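Local coordinates for protein ABC transporter (Thermotoga maritima, PDB 1JI0) that binds ATP and probably hydrolyses it to power branched-chain amino acid transport, as the nucleotide-binding component of an ABC transporter, at residues A[12-17]-A[49-54]; A[35-38]-A[44-47]; A[5-10]-A[191-196]; A[66-71]-A[79-84]. One frame throughout, in Å; residues are numbered along the deposited sequence.

Contact 1: residues A[12-17]-A[49-54]. With ATP (adenosine-5'-triphosphate), chain B.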
loop_
_atom_site.group_PDB
_atom_site.type_symbol
_atom_site.label_atom_id
_atom_site.label_comp_id
_atom_site.label_asym_id
_atom_site.label_seq_id
_atom_site.Cartn_x
_atom_site.Cartn_y
_atom_site.Cartn_z
ATOM N N LEU A 12 -10.313 -15.716 1.480
ATOM C CA LEU A 12 -8.888 -16.008 1.464
ATOM C C LEU A 12 -8.411 -16.701 2.731
ATOM O O LEU A 12 -8.741 -16.284 3.840
ATOM C CB LEU A 12 -8.085 -14.718 1.271
ATOM C CG LEU A 12 -6.561 -14.804 1.433
ATOM C CD1 LEU A 12 -5.976 -15.730 0.384
ATOM C CD2 LEU A 12 -5.945 -13.417 1.324
ATOM N N HIS A 13 -7.637 -17.768 2.544
ATOM C CA HIS A 13 -7.059 -18.531 3.647
ATOM C C HIS A 13 -5.569 -18.624 3.390
ATOM O O HIS A 13 -5.146 -18.929 2.277
ATOM C CB HIS A 13 -7.650 -19.944 3.715
ATOM C CG HIS A 13 -8.920 -20.026 4.496
ATOM N ND1 HIS A 13 -8.942 -20.191 5.864
ATOM C CD2 HIS A 13 -10.212 -19.911 4.110
ATOM C CE1 HIS A 13 -10.194 -20.172 6.288
ATOM N NE2 HIS A 13 -10.985 -20.003 5.243
ATOM N N VAL A 14 -4.770 -18.344 4.411
ATOM C CA VAL A 14 -3.327 -18.425 4.255
ATOM C C VAL A 14 -2.725 -19.158 5.439
ATOM O O VAL A 14 -2.968 -18.808 6.596
ATOM C CB VAL A 14 -2.684 -17.036 4.136
ATOM C CG1 VAL A 14 -1.167 -17.170 4.042
ATOM C CG2 VAL A 14 -3.218 -16.324 2.894
ATOM N N TYR A 15 -1.952 -20.193 5.129
ATOM C CA TYR A 15 -1.290 -21.016 6.133
ATOM C C TYR A 15 0.192 -21.023 5.824
ATOM O O TYR A 15 0.586 -21.207 4.678
ATOM C CB TYR A 15 -1.767 -22.465 6.057
ATOM C CG TYR A 15 -3.228 -22.723 6.336
ATOM C CD1 TYR A 15 -3.649 -23.171 7.588
ATOM C CD2 TYR A 15 -4.178 -22.624 5.317
ATOM C CE1 TYR A 15 -4.981 -23.530 7.813
ATOM C CE2 TYR A 15 -5.505 -22.975 5.529
ATOM C CZ TYR A 15 -5.902 -23.432 6.775
ATOM O OH TYR A 15 -7.208 -23.824 6.969
ATOM N N TYR A 16 1.018 -20.811 6.838
ATOM C CA TYR A 16 2.452 -20.987 6.635
ATOM C C TYR A 16 3.174 -21.329 7.941
ATOM O O TYR A 16 2.976 -20.714 8.980
ATOM C CB TYR A 16 3.017 -19.692 6.048
ATOM C CG TYR A 16 2.968 -18.604 7.063
ATOM C CD1 TYR A 16 3.972 -18.503 8.023
ATOM C CD2 TYR A 16 1.968 -17.632 7.008
ATOM C CE1 TYR A 16 3.984 -17.439 8.912
ATOM C CE2 TYR A 16 1.979 -16.568 7.898
ATOM C CZ TYR A 16 2.982 -16.467 8.844
ATOM O OH TYR A 16 3.017 -15.396 9.715
ATOM N N GLY A 17 4.011 -22.382 7.869
ATOM C CA GLY A 17 4.763 -22.790 9.051
ATOM C C GLY A 17 3.919 -23.661 9.984
ATOM O O GLY A 17 3.789 -24.867 9.816
ATOM N N LEU A 49 -1.183 -8.752 2.165
ATOM C CA LEU A 49 -0.555 -8.099 1.021
ATOM C C LEU A 49 0.391 -9.050 0.294
ATOM O O LEU A 49 0.505 -9.006 -0.937
ATOM C CB LEU A 49 0.241 -6.865 1.457
ATOM C CG LEU A 49 -0.472 -5.683 2.112
ATOM C CD1 LEU A 49 0.528 -4.559 2.309
ATOM C CD2 LEU A 49 -1.615 -5.197 1.243
ATOM N N SER A 50 1.085 -9.891 1.059
ATOM C CA SER A 50 2.017 -10.849 0.478
ATOM C C SER A 50 1.260 -11.854 -0.374
ATOM O O SER A 50 1.697 -12.191 -1.470
ATOM C CB SER A 50 2.794 -11.582 1.575
ATOM O OG SER A 50 3.723 -10.707 2.204
ATOM N N ALA A 51 0.127 -12.331 0.135
ATOM C CA ALA A 51 -0.680 -13.291 -0.602
ATOM C C ALA A 51 -1.107 -12.646 -1.918
ATOM O O ALA A 51 -0.927 -13.222 -2.994
ATOM C CB ALA A 51 -1.893 -13.692 0.218
ATOM N N ILE A 52 -1.651 -11.436 -1.833
ATOM C CA ILE A 52 -2.096 -10.719 -3.023
ATOM C C ILE A 52 -0.968 -10.592 -4.040
ATOM O O ILE A 52 -1.189 -10.758 -5.243
ATOM C CB ILE A 52 -2.618 -9.301 -2.664
ATOM C CG1 ILE A 52 -3.918 -9.409 -1.855
ATOM C CG2 ILE A 52 -2.853 -8.499 -3.934
ATOM C CD1 ILE A 52 -4.360 -8.095 -1.207
ATOM N N ALA A 53 0.240 -10.303 -3.556
ATOM C CA ALA A 53 1.410 -10.143 -4.424
ATOM C C ALA A 53 2.021 -11.488 -4.828
ATOM O O ALA A 53 2.993 -11.535 -5.586
ATOM C CB ALA A 53 2.464 -9.287 -3.726
ATOM N N GLY A 54 1.454 -12.571 -4.309
ATOM C CA GLY A 54 1.953 -13.900 -4.626
ATOM C C GLY A 54 3.280 -14.243 -3.967
ATOM O O GLY A 54 4.071 -15.010 -4.522
HETATM P PG ATP B . 3.495 -6.305 9.865
HETATM O O1G ATP B . 4.291 -5.501 10.811
HETATM O O2G ATP B . 2.606 -5.523 8.979
HETATM O O3G ATP B . 4.290 -7.408 9.215
HETATM P PB ATP B . 1.106 -7.925 10.432
HETATM O O1B ATP B . 0.074 -7.757 11.504
HETATM O O2B ATP B . 0.736 -7.616 9.063
HETATM O O3B ATP B . 2.415 -7.034 10.822
HETATM P PA ATP B . 1.919 -10.646 9.682
HETATM O O1A ATP B . 3.004 -10.367 8.731
HETATM O O2A ATP B . 0.661 -11.231 9.149
HETATM O O3A ATP B . 1.660 -9.359 10.596
HETATM O "O5'" ATP B . 2.495 -11.582 10.792
HETATM C "C5'" ATP B . 1.688 -12.005 11.896
HETATM C "C4'" ATP B . 1.295 -13.434 11.784
HETATM O "O4'" ATP B . 2.514 -14.225 11.897
HETATM C "C3'" ATP B . 0.428 -13.884 12.932
HETATM O "O3'" ATP B . -0.707 -14.611 12.423
HETATM C "C2'" ATP B . 1.347 -14.727 13.769
HETATM O "O2'" ATP B . 0.692 -15.761 14.496
HETATM C "C1'" ATP B . 2.229 -15.378 12.690
HETATM N N9 ATP B . 3.528 -15.998 13.155
HETATM C C8 ATP B . 4.750 -15.986 12.514
HETATM N N7 ATP B . 5.713 -16.611 13.133
HETATM C C5 ATP B . 5.088 -17.080 14.279
HETATM C C6 ATP B . 5.561 -17.846 15.388
HETATM N N6 ATP B . 6.820 -18.247 15.448
HETATM N N1 ATP B . 4.695 -18.163 16.391
HETATM C C2 ATP B . 3.422 -17.751 16.315
HETATM N N3 ATP B . 2.847 -17.027 15.330
HETATM C C4 ATP B . 3.755 -16.717 14.319
#
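The methyl group of Ala-51 meets two branched side chains of strand 12-16. Its CB lies 4.0 Å from CG2 of Val-14 and 4.2 Å from CD2 of Leu-12. All three residues are buried and the contact is purely apolar. In Val-14 a chi1 of 177° sends CG1 to Thr-47, one turn earlier on the helix, and leaves CG2 for Ala-51. This is where the antiparallel sheet of an ABC nucleotide-binding domain lies against the helix that follows the P-loop. Gly-54 ends the helix in a Schellman motif, its N bonded to Ala-51 O.

Two residues beyond Val-14, the strand delivers Tyr-16 to the nucleotide. Its OH approaches ATP O4' closely, at 2.5 Å, and CE1 lies 4.0 Å from ATP C8. The ribose oxygen sits at the ring edge, near the ring plane. Were an alanine here, the ribose would probably lose this neighbour and the nucleoside be freer to shift. Tyr-16 also touches Thr-47 and Ala-21.

Contact 2: residues A[35-38]-A[44-47]. With ATP (adenosine-5'-triphosphate), chain B.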
loop_
_atom_site.group_PDB
_atom_site.type_symbol
_atom_site.label_atom_id
_atom_site.label_comp_id
_atom_site.label_asym_id
_atom_site.label_seq_id
_atom_site.Cartn_x
_atom_site.Cartn_y
_atom_site.Cartn_z
ATOM N N VAL A 35 -8.434 2.222 0.262
ATOM C CA VAL A 35 -9.009 1.262 1.192
ATOM C C VAL A 35 -7.923 0.906 2.189
ATOM O O VAL A 35 -6.774 0.718 1.812
ATOM C CB VAL A 35 -9.474 -0.024 0.471
ATOM C CG1 VAL A 35 -9.809 -1.106 1.499
ATOM C CG2 VAL A 35 -10.697 0.280 -0.372
ATOM N N THR A 36 -8.273 0.821 3.463
ATOM C CA THR A 36 -7.270 0.487 4.441
ATOM C C THR A 36 -7.615 -0.755 5.248
ATOM O O THR A 36 -8.777 -1.037 5.558
ATOM C CB THR A 36 -6.996 1.675 5.400
ATOM O OG1 THR A 36 -5.884 1.351 6.247
ATOM C CG2 THR A 36 -8.227 1.975 6.264
ATOM N N LEU A 37 -6.577 -1.515 5.555
ATOM C CA LEU A 37 -6.700 -2.720 6.348
ATOM C C LEU A 37 -5.920 -2.365 7.605
ATOM O O LEU A 37 -4.727 -2.069 7.539
ATOM C CB LEU A 37 -6.060 -3.884 5.595
ATOM C CG LEU A 37 -6.008 -5.274 6.212
ATOM C CD1 LEU A 37 -7.417 -5.767 6.549
ATOM C CD2 LEU A 37 -5.327 -6.209 5.208
ATOM N N ILE A 38 -6.611 -2.346 8.741
ATOM C CA ILE A 38 -5.977 -2.005 10.004
ATOM C C ILE A 38 -6.127 -3.136 11.006
ATOM O O ILE A 38 -6.960 -4.023 10.834
ATOM C CB ILE A 38 -6.584 -0.711 10.605
ATOM C CG1 ILE A 38 -8.066 -0.918 10.931
ATOM C CG2 ILE A 38 -6.428 0.442 9.613
ATOM C CD1 ILE A 38 -8.718 0.293 11.586
ATOM N N GLY A 44 -2.185 -10.114 10.710
ATOM C CA GLY A 44 -2.103 -10.763 9.414
ATOM C C GLY A 44 -2.125 -9.780 8.258
ATOM O O GLY A 44 -2.374 -10.158 7.117
ATOM N N LYS A 45 -1.842 -8.515 8.549
ATOM C CA LYS A 45 -1.852 -7.468 7.531
ATOM C C LYS A 45 -0.839 -7.652 6.398
ATOM O O LYS A 45 -1.198 -7.569 5.225
ATOM C CB LYS A 45 -1.645 -6.100 8.199
ATOM C CG LYS A 45 -2.716 -5.734 9.215
ATOM C CD LYS A 45 -2.492 -4.340 9.795
ATOM C CE LYS A 45 -1.144 -4.222 10.495
ATOM N NZ LYS A 45 -1.019 -5.161 11.648
ATOM N N THR A 46 0.426 -7.870 6.748
ATOM C CA THR A 46 1.486 -8.063 5.758
ATOM C C THR A 46 1.256 -9.359 4.987
ATOM O O THR A 46 1.528 -9.432 3.792
ATOM C CB THR A 46 2.878 -8.138 6.424
ATOM O OG1 THR A 46 3.216 -6.857 6.958
ATOM C CG2 THR A 46 3.952 -8.539 5.409
ATOM N N THR A 47 0.760 -10.375 5.680
ATOM C CA THR A 47 0.490 -11.654 5.047
ATOM C C THR A 47 -0.561 -11.446 3.957
ATOM O O THR A 47 -0.437 -11.987 2.862
ATOM C CB THR A 47 -0.008 -12.688 6.076
ATOM O OG1 THR A 47 1.013 -12.906 7.057
ATOM C CG2 THR A 47 -0.327 -14.025 5.398
HETATM P PG ATP B . 3.495 -6.305 9.865
HETATM O O1G ATP B . 4.291 -5.501 10.811
HETATM O O2G ATP B . 2.606 -5.523 8.979
HETATM O O3G ATP B . 4.290 -7.408 9.215
HETATM P PB ATP B . 1.106 -7.925 10.432
HETATM O O1B ATP B . 0.074 -7.757 11.504
HETATM O O2B ATP B . 0.736 -7.616 9.063
HETATM O O3B ATP B . 2.415 -7.034 10.822
HETATM P PA ATP B . 1.919 -10.646 9.682
HETATM O O1A ATP B . 3.004 -10.367 8.731
HETATM O O2A ATP B . 0.661 -11.231 9.149
HETATM O O3A ATP B . 1.660 -9.359 10.596
HETATM O "O5'" ATP B . 2.495 -11.582 10.792
HETATM C "C5'" ATP B . 1.688 -12.005 11.896
HETATM C "C4'" ATP B . 1.295 -13.434 11.784
HETATM O "O4'" ATP B . 2.514 -14.225 11.897
HETATM C "C3'" ATP B . 0.428 -13.884 12.932
HETATM O "O3'" ATP B . -0.707 -14.611 12.423
HETATM C "C2'" ATP B . 1.347 -14.727 13.769
HETATM O "O2'" ATP B . 0.692 -15.761 14.496
HETATM C "C1'" ATP B . 2.229 -15.378 12.690
HETATM N N9 ATP B . 3.528 -15.998 13.155
HETATM C C8 ATP B . 4.750 -15.986 12.514
HETATM N N7 ATP B . 5.713 -16.611 13.133
HETATM C C5 ATP B . 5.088 -17.080 14.279
HETATM C C6 ATP B . 5.561 -17.846 15.388
HETATM N N6 ATP B . 6.820 -18.247 15.448
HETATM N N1 ATP B . 4.695 -18.163 16.391
HETATM C C2 ATP B . 3.422 -17.751 16.315
HETATM N N3 ATP B . 2.847 -17.027 15.330
HETATM C C4 ATP B . 3.755 -16.717 14.319
#
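Lys-45 lays its aliphatic chain against the end of strand 35-38, with CD 3.9 Å from Leu-37 O and 4.0 Å from Ile-38 C. Strand, loop and helix here form the P-loop (Walker A motif) of an ABC ATPase. Gly-44 is the N-cap of helix 45-52. Its phi is 115°, where a side chain would run into the preceding carbonyl O. The apolar part is completed by the side chain of Leu-37, whose CG lies 4.5 Å from CG of Lys-45. Across the two segments there is no hydrogen bond; the polar work is done on ATP.

Among charged interactions, Lys-45 NZ donates to ATP O1B at 2.8 Å. The lysine chain bends twice, chi3 -60° and chi4 -61°, and this curls the ammonium back over the beta-phosphate. NZ also bonds to Gly-39 O, so the loop backbone helps position the charge. A methionine in its place would probably leave O1B without its cationic partner and Gly-39 O without this donor.

Backbone amides supply a second set of bonds. Gly-44 N reaches O1B weakly, at 3.4 Å. Thr-46 N points to O2B, but that distance is improbably short.

Of the two threonine hydroxyls, that of Thr-46 is hydrogen-bonded to Asp-164 OD2, and that of Thr-47 turns to ATP. Thr-47 OG1 donates to ATP O2A at 2.7 Å, although the place of O2A is less certain.

Contact 3: residues A[5-10]-A[191-196]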
loop_
_atom_site.group_PDB
_atom_site.type_symbol
_atom_site.label_atom_id
_atom_site.label_comp_id
_atom_site.label_asym_id
_atom_site.label_seq_id
_atom_site.Cartn_x
_atom_site.Cartn_y
_atom_site.Cartn_z
ATOM N N ILE A 5 -14.083 -2.687 -9.503
ATOM C CA ILE A 5 -13.462 -3.255 -8.301
ATOM C C ILE A 5 -12.101 -3.720 -8.800
ATOM O O ILE A 5 -12.002 -4.770 -9.436
ATOM C CB ILE A 5 -14.257 -4.480 -7.749
ATOM C CG1 ILE A 5 -15.646 -4.038 -7.270
ATOM C CG2 ILE A 5 -13.490 -5.133 -6.582
ATOM C CD1 ILE A 5 -15.606 -2.960 -6.164
ATOM N N VAL A 6 -11.060 -2.932 -8.543
ATOM C CA VAL A 6 -9.727 -3.291 -9.018
ATOM C C VAL A 6 -9.178 -4.549 -8.367
ATOM O O VAL A 6 -8.454 -5.318 -9.000
ATOM C CB VAL A 6 -8.708 -2.142 -8.813
ATOM C CG1 VAL A 6 -9.189 -0.894 -9.526
ATOM C CG2 VAL A 6 -8.510 -1.873 -7.330
ATOM N N LEU A 7 -9.526 -4.772 -7.106
ATOM C CA LEU A 7 -9.049 -5.954 -6.410
ATOM C C LEU A 7 -10.121 -6.513 -5.503
ATOM O O LEU A 7 -10.720 -5.781 -4.707
ATOM C CB LEU A 7 -7.814 -5.627 -5.567
ATOM C CG LEU A 7 -7.198 -6.853 -4.881
ATOM C CD1 LEU A 7 -6.320 -7.613 -5.884
ATOM C CD2 LEU A 7 -6.370 -6.404 -3.690
ATOM N N GLU A 8 -10.378 -7.807 -5.639
ATOM C CA GLU A 8 -11.352 -8.469 -4.787
ATOM C C GLU A 8 -10.744 -9.747 -4.227
ATOM O O GLU A 8 -10.220 -10.580 -4.969
ATOM C CB GLU A 8 -12.634 -8.811 -5.547
ATOM C CG GLU A 8 -13.698 -9.421 -4.635
ATOM C CD GLU A 8 -14.978 -9.788 -5.356
ATOM O OE1 GLU A 8 -15.034 -9.635 -6.595
ATOM O OE2 GLU A 8 -15.931 -10.236 -4.681
ATOM N N VAL A 9 -10.797 -9.886 -2.910
ATOM C CA VAL A 9 -10.275 -11.070 -2.240
ATOM C C VAL A 9 -11.504 -11.825 -1.765
ATOM O O VAL A 9 -12.369 -11.242 -1.123
ATOM C CB VAL A 9 -9.387 -10.682 -1.016
ATOM C CG1 VAL A 9 -8.938 -11.932 -0.268
ATOM C CG2 VAL A 9 -8.171 -9.894 -1.483
ATOM N N GLN A 10 -11.604 -13.110 -2.101
ATOM C CA GLN A 10 -12.757 -13.900 -1.678
ATOM C C GLN A 10 -12.340 -15.058 -0.778
ATOM O O GLN A 10 -11.483 -15.856 -1.150
ATOM C CB GLN A 10 -13.504 -14.464 -2.892
ATOM C CG GLN A 10 -13.823 -13.444 -3.971
ATOM C CD GLN A 10 -14.655 -14.035 -5.095
ATOM O OE1 GLN A 10 -14.436 -15.175 -5.517
ATOM N NE2 GLN A 10 -15.610 -13.258 -5.593
ATOM N N THR A 191 -5.611 4.008 -7.321
ATOM C CA THR A 191 -6.315 3.163 -6.365
ATOM C C THR A 191 -5.276 2.663 -5.378
ATOM O O THR A 191 -4.212 2.187 -5.779
ATOM C CB THR A 191 -6.967 1.963 -7.075
ATOM O OG1 THR A 191 -7.834 2.447 -8.106
ATOM C CG2 THR A 191 -7.770 1.128 -6.089
ATOM N N ILE A 192 -5.581 2.772 -4.091
ATOM C CA ILE A 192 -4.649 2.376 -3.042
ATOM C C ILE A 192 -5.195 1.405 -2.003
ATOM O O ILE A 192 -6.348 1.524 -1.580
ATOM C CB ILE A 192 -4.151 3.635 -2.272
ATOM C CG1 ILE A 192 -3.400 4.562 -3.223
ATOM C CG2 ILE A 192 -3.272 3.228 -1.083
ATOM C CD1 ILE A 192 -3.046 5.914 -2.620
ATOM N N LEU A 193 -4.361 0.443 -1.603
ATOM C CA LEU A 193 -4.699 -0.504 -0.541
ATOM C C LEU A 193 -3.623 -0.221 0.503
ATOM O O LEU A 193 -2.443 -0.514 0.302
ATOM C CB LEU A 193 -4.641 -1.970 -1.003
ATOM C CG LEU A 193 -5.051 -2.971 0.099
ATOM C CD1 LEU A 193 -6.297 -2.491 0.798
ATOM C CD2 LEU A 193 -5.337 -4.338 -0.474
ATOM N N LEU A 194 -4.046 0.379 1.610
ATOM C CA LEU A 194 -3.155 0.787 2.678
ATOM C C LEU A 194 -3.289 -0.053 3.940
ATOM O O LEU A 194 -4.371 -0.142 4.523
ATOM C CB LEU A 194 -3.444 2.259 3.006
ATOM C CG LEU A 194 -2.755 2.965 4.172
ATOM C CD1 LEU A 194 -1.273 3.182 3.837
ATOM C CD2 LEU A 194 -3.439 4.303 4.430
ATOM N N VAL A 195 -2.188 -0.679 4.351
ATOM C CA VAL A 195 -2.162 -1.475 5.567
ATOM C C VAL A 195 -1.448 -0.614 6.612
ATOM O O VAL A 195 -0.353 -0.114 6.365
ATOM C CB VAL A 195 -1.389 -2.790 5.368
ATOM C CG1 VAL A 195 -1.099 -3.418 6.715
ATOM C CG2 VAL A 195 -2.202 -3.751 4.510
ATOM N N GLU A 196 -2.066 -0.437 7.775
ATOM C CA GLU A 196 -1.476 0.402 8.809
ATOM C C GLU A 196 -1.768 -0.032 10.229
ATOM O O GLU A 196 -2.776 -0.673 10.516
ATOM C CB GLU A 196 -1.937 1.857 8.641
ATOM C CG GLU A 196 -0.980 2.750 7.868
ATOM C CD GLU A 196 0.306 3.023 8.630
ATOM O OE1 GLU A 196 0.403 2.603 9.801
ATOM O OE2 GLU A 196 1.216 3.662 8.068
#
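Val-6 and Thr-191 point their side chains at each other and meet tip to tip. Val-6 CG2 and Thr-191 CG2 are 3.3 Å apart, tighter than usual for two methyl groups. With chi1 at -58°, CG1 of Val-6 stands anti to the carbonyl carbon, which leaves CG2 between the N and the carbonyl carbon, facing Thr-191. The other methyl, CG1, passes 3.9 Å from Thr-191 OG1. That hydroxyl is not left to the hydrophobic surface, because it is hydrogen-bonded to Gly-32 N. The threonine thus splits its two branches: the methyl faces Val-6, and the oxygen serves the loop after strand 25-30.

Leu-7 and Leu-193 approach differently. Their side chains cross at about a right angle, and CD2 meets CD2 at 4.0 Å.

The two strands belong to different sheets of the ABC nucleotide-binding domain. Strand 5-16 is in the antiparallel sheet. Strand 192-196 lies in the mixed sheet that also holds the P-loop strand. No hydrogen bond joins them, so side-chain packing alone makes the contact. Consecutive residues Val-6 and Leu-7 can both contribute because of a classic beta bulge: the two of them face Val-29 on the neighbouring strand. Val-29 also touches Thr-191. Ile-52 of helix 45-52 packs on both Leu-7 and Leu-193.

Contact 4: residues A[66-71]-A[79-84]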
loop_
_atom_site.group_PDB
_atom_site.type_symbol
_atom_site.label_atom_id
_atom_site.label_comp_id
_atom_site.label_asym_id
_atom_site.label_seq_id
_atom_site.Cartn_x
_atom_site.Cartn_y
_atom_site.Cartn_z
ATOM N N ASN A 66 -8.847 -6.765 -11.393
ATOM C CA ASN A 66 -9.631 -6.288 -12.530
ATOM C C ASN A 66 -10.420 -7.404 -13.194
ATOM O O ASN A 66 -10.420 -7.539 -14.422
ATOM C CB ASN A 66 -8.754 -5.592 -13.563
ATOM C CG ASN A 66 -8.503 -4.151 -13.216
ATOM O OD1 ASN A 66 -9.437 -3.402 -12.916
ATOM N ND2 ASN A 66 -7.242 -3.742 -13.260
ATOM N N GLY A 67 -11.083 -8.210 -12.370
ATOM C CA GLY A 67 -11.893 -9.296 -12.884
ATOM C C GLY A 67 -11.168 -10.591 -13.182
ATOM O O GLY A 67 -11.814 -11.613 -13.412
ATOM N N GLN A 68 -9.838 -10.566 -13.171
ATOM C CA GLN A 68 -9.065 -11.768 -13.456
ATOM C C GLN A 68 -8.518 -12.464 -12.210
ATOM O O GLN A 68 -7.915 -11.829 -11.339
ATOM C CB GLN A 68 -7.906 -11.432 -14.395
ATOM C CG GLN A 68 -7.052 -12.641 -14.756
ATOM C CD GLN A 68 -5.946 -12.309 -15.740
ATOM O OE1 GLN A 68 -5.204 -13.188 -16.175
ATOM N NE2 GLN A 68 -5.833 -11.036 -16.100
ATOM N N ASP A 69 -8.734 -13.775 -12.132
ATOM C CA ASP A 69 -8.255 -14.579 -11.011
ATOM C C ASP A 69 -6.738 -14.670 -11.135
ATOM O O ASP A 69 -6.230 -15.245 -12.094
ATOM C CB ASP A 69 -8.854 -15.988 -11.069
ATOM C CG ASP A 69 -8.513 -16.820 -9.849
ATOM O OD1 ASP A 69 -7.383 -16.689 -9.327
ATOM O OD2 ASP A 69 -9.368 -17.618 -9.409
ATOM N N ILE A 70 -6.020 -14.085 -10.179
ATOM C CA ILE A 70 -4.560 -14.107 -10.196
ATOM C C ILE A 70 -4.056 -14.864 -8.979
ATOM O O ILE A 70 -2.897 -14.735 -8.596
ATOM C CB ILE A 70 -3.953 -12.679 -10.157
ATOM C CG1 ILE A 70 -4.501 -11.914 -8.946
ATOM C CG2 ILE A 70 -4.252 -11.943 -11.452
ATOM C CD1 ILE A 70 -3.737 -10.652 -8.638
ATOM N N THR A 71 -4.947 -15.632 -8.364
ATOM C CA THR A 71 -4.623 -16.414 -7.186
ATOM C C THR A 71 -3.418 -17.314 -7.421
ATOM O O THR A 71 -3.429 -18.170 -8.308
ATOM C CB THR A 71 -5.799 -17.297 -6.772
ATOM O OG1 THR A 71 -6.987 -16.505 -6.712
ATOM C CG2 THR A 71 -5.548 -17.915 -5.411
ATOM N N ASN A 79 3.346 -8.385 -10.596
ATOM C CA ASN A 79 3.951 -7.064 -10.593
ATOM C C ASN A 79 3.812 -6.439 -11.974
ATOM O O ASN A 79 3.458 -5.268 -12.107
ATOM C CB ASN A 79 5.430 -7.149 -10.234
ATOM C CG ASN A 79 6.117 -5.803 -10.311
ATOM O OD1 ASN A 79 5.875 -4.917 -9.487
ATOM N ND2 ASN A 79 6.971 -5.633 -11.315
ATOM N N ARG A 80 4.099 -7.236 -12.999
ATOM C CA ARG A 80 3.997 -6.755 -14.364
ATOM C C ARG A 80 2.574 -6.386 -14.735
ATOM O O ARG A 80 2.348 -5.531 -15.588
HETATM N N MSE A 81 1.606 -7.025 -14.089
HETATM C CA MSE A 81 0.205 -6.746 -14.370
HETATM C C MSE A 81 -0.222 -5.368 -13.890
HETATM O O MSE A 81 -1.255 -4.851 -14.314
HETATM C CB MSE A 81 -0.678 -7.812 -13.734
HETATM C CG MSE A 81 -0.522 -9.159 -14.403
HETATM SE SE MSE A 81 -1.696 -10.459 -13.661
HETATM C CE MSE A 81 -3.201 -10.195 -14.852
ATOM N N GLY A 82 0.559 -4.773 -12.999
ATOM C CA GLY A 82 0.203 -3.445 -12.533
ATOM C C GLY A 82 0.026 -3.281 -11.041
ATOM O O GLY A 82 -0.369 -2.204 -10.588
ATOM N N ILE A 83 0.303 -4.329 -10.272
ATOM C CA ILE A 83 0.189 -4.241 -8.823
ATOM C C ILE A 83 1.546 -3.912 -8.209
ATOM O O ILE A 83 2.452 -4.741 -8.214
ATOM C CB ILE A 83 -0.329 -5.559 -8.201
ATOM C CG1 ILE A 83 -1.778 -5.798 -8.622
ATOM C CG2 ILE A 83 -0.239 -5.495 -6.673
ATOM C CD1 ILE A 83 -2.412 -7.001 -7.968
ATOM N N ALA A 84 1.673 -2.694 -7.686
ATOM C CA ALA A 84 2.905 -2.236 -7.054
ATOM C C ALA A 84 2.809 -2.355 -5.537
ATOM O O ALA A 84 1.779 -2.019 -4.944
ATOM C CB ALA A 84 3.183 -0.791 -7.436
#
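The flat amide of Gln-68 carries the methyl of Met-81, a selenomethionine standing for methionine, over one face. CE of Met-81 stands 3.0 Å from NE2 of Gln-68 and 3.6 Å from its CD, well out of the amide plane and nearer the nitrogen side. This is so close for a methyl against an amide that the exact separation is doubtful; it is not a hydrogen bond. The two side chains cross at about a right angle. Gln-68 reaches the methyl with an extended chain.

The other flat group, the carboxylate of Asp-69, is turned to its own segment. Its OD1 takes two donors. Thr-71 N, at 2.8 Å, comes in nearly along the C-O axis and closes an Asx turn. Thr-71 OG1, at 2.7 Å, comes from above the carboxylate plane. The turn helps shape the chain around Ile-70.

Ile-70 uses two branches. CG2 lies 3.7 Å from SE of Met-81, and these side chains slide past each other in opposite directions. CD1 meets CD1 of Ile-83 tip to tip at 3.9 Å. Phe-65 of strand 60-65 touches both isoleucines.

Gly-82 is the first residue to leave helical geometry, in a Schellman motif, and leads into strand 83-86, one of the two outermost strands of the mixed sheet within this chain. The contact therefore joins the edge of that sheet to strand 68-69 of the antiparallel sheet, away from the nucleotide. With no hydrogen bond between the segments, the contact probably rests on apolar burial and van der Waals packing, from the buried isoleucines through SE on Ile-70 to CE over the partly exposed Gln-68.

In the fold
Contacts 1 and 2 share helix 45-52 and both touch ATP, with centres 12 Å apart. Contact 2 meets the phosphates, while contact 1 brings strand 5-16 to the ribose. They join where Tyr-16 CE2 packs 3.9 Å from Thr-47 OG1. Contact 3 lies close by, its centre 9 Å from that of contact 2. Strands 34-38 and 192-196 are neighbours there, and Lys-45 CB packs on Val-195 CG1. Ile-52 CD1 of contact 1 sits 3.6 Å from Leu-7 CD2 of contact 3. Contact 4 is farther from the pocket, about 18 Å from contact 2 between centres, and meets contact 3 through Val-6 O and Asn-66 N, 2.8 Å apart.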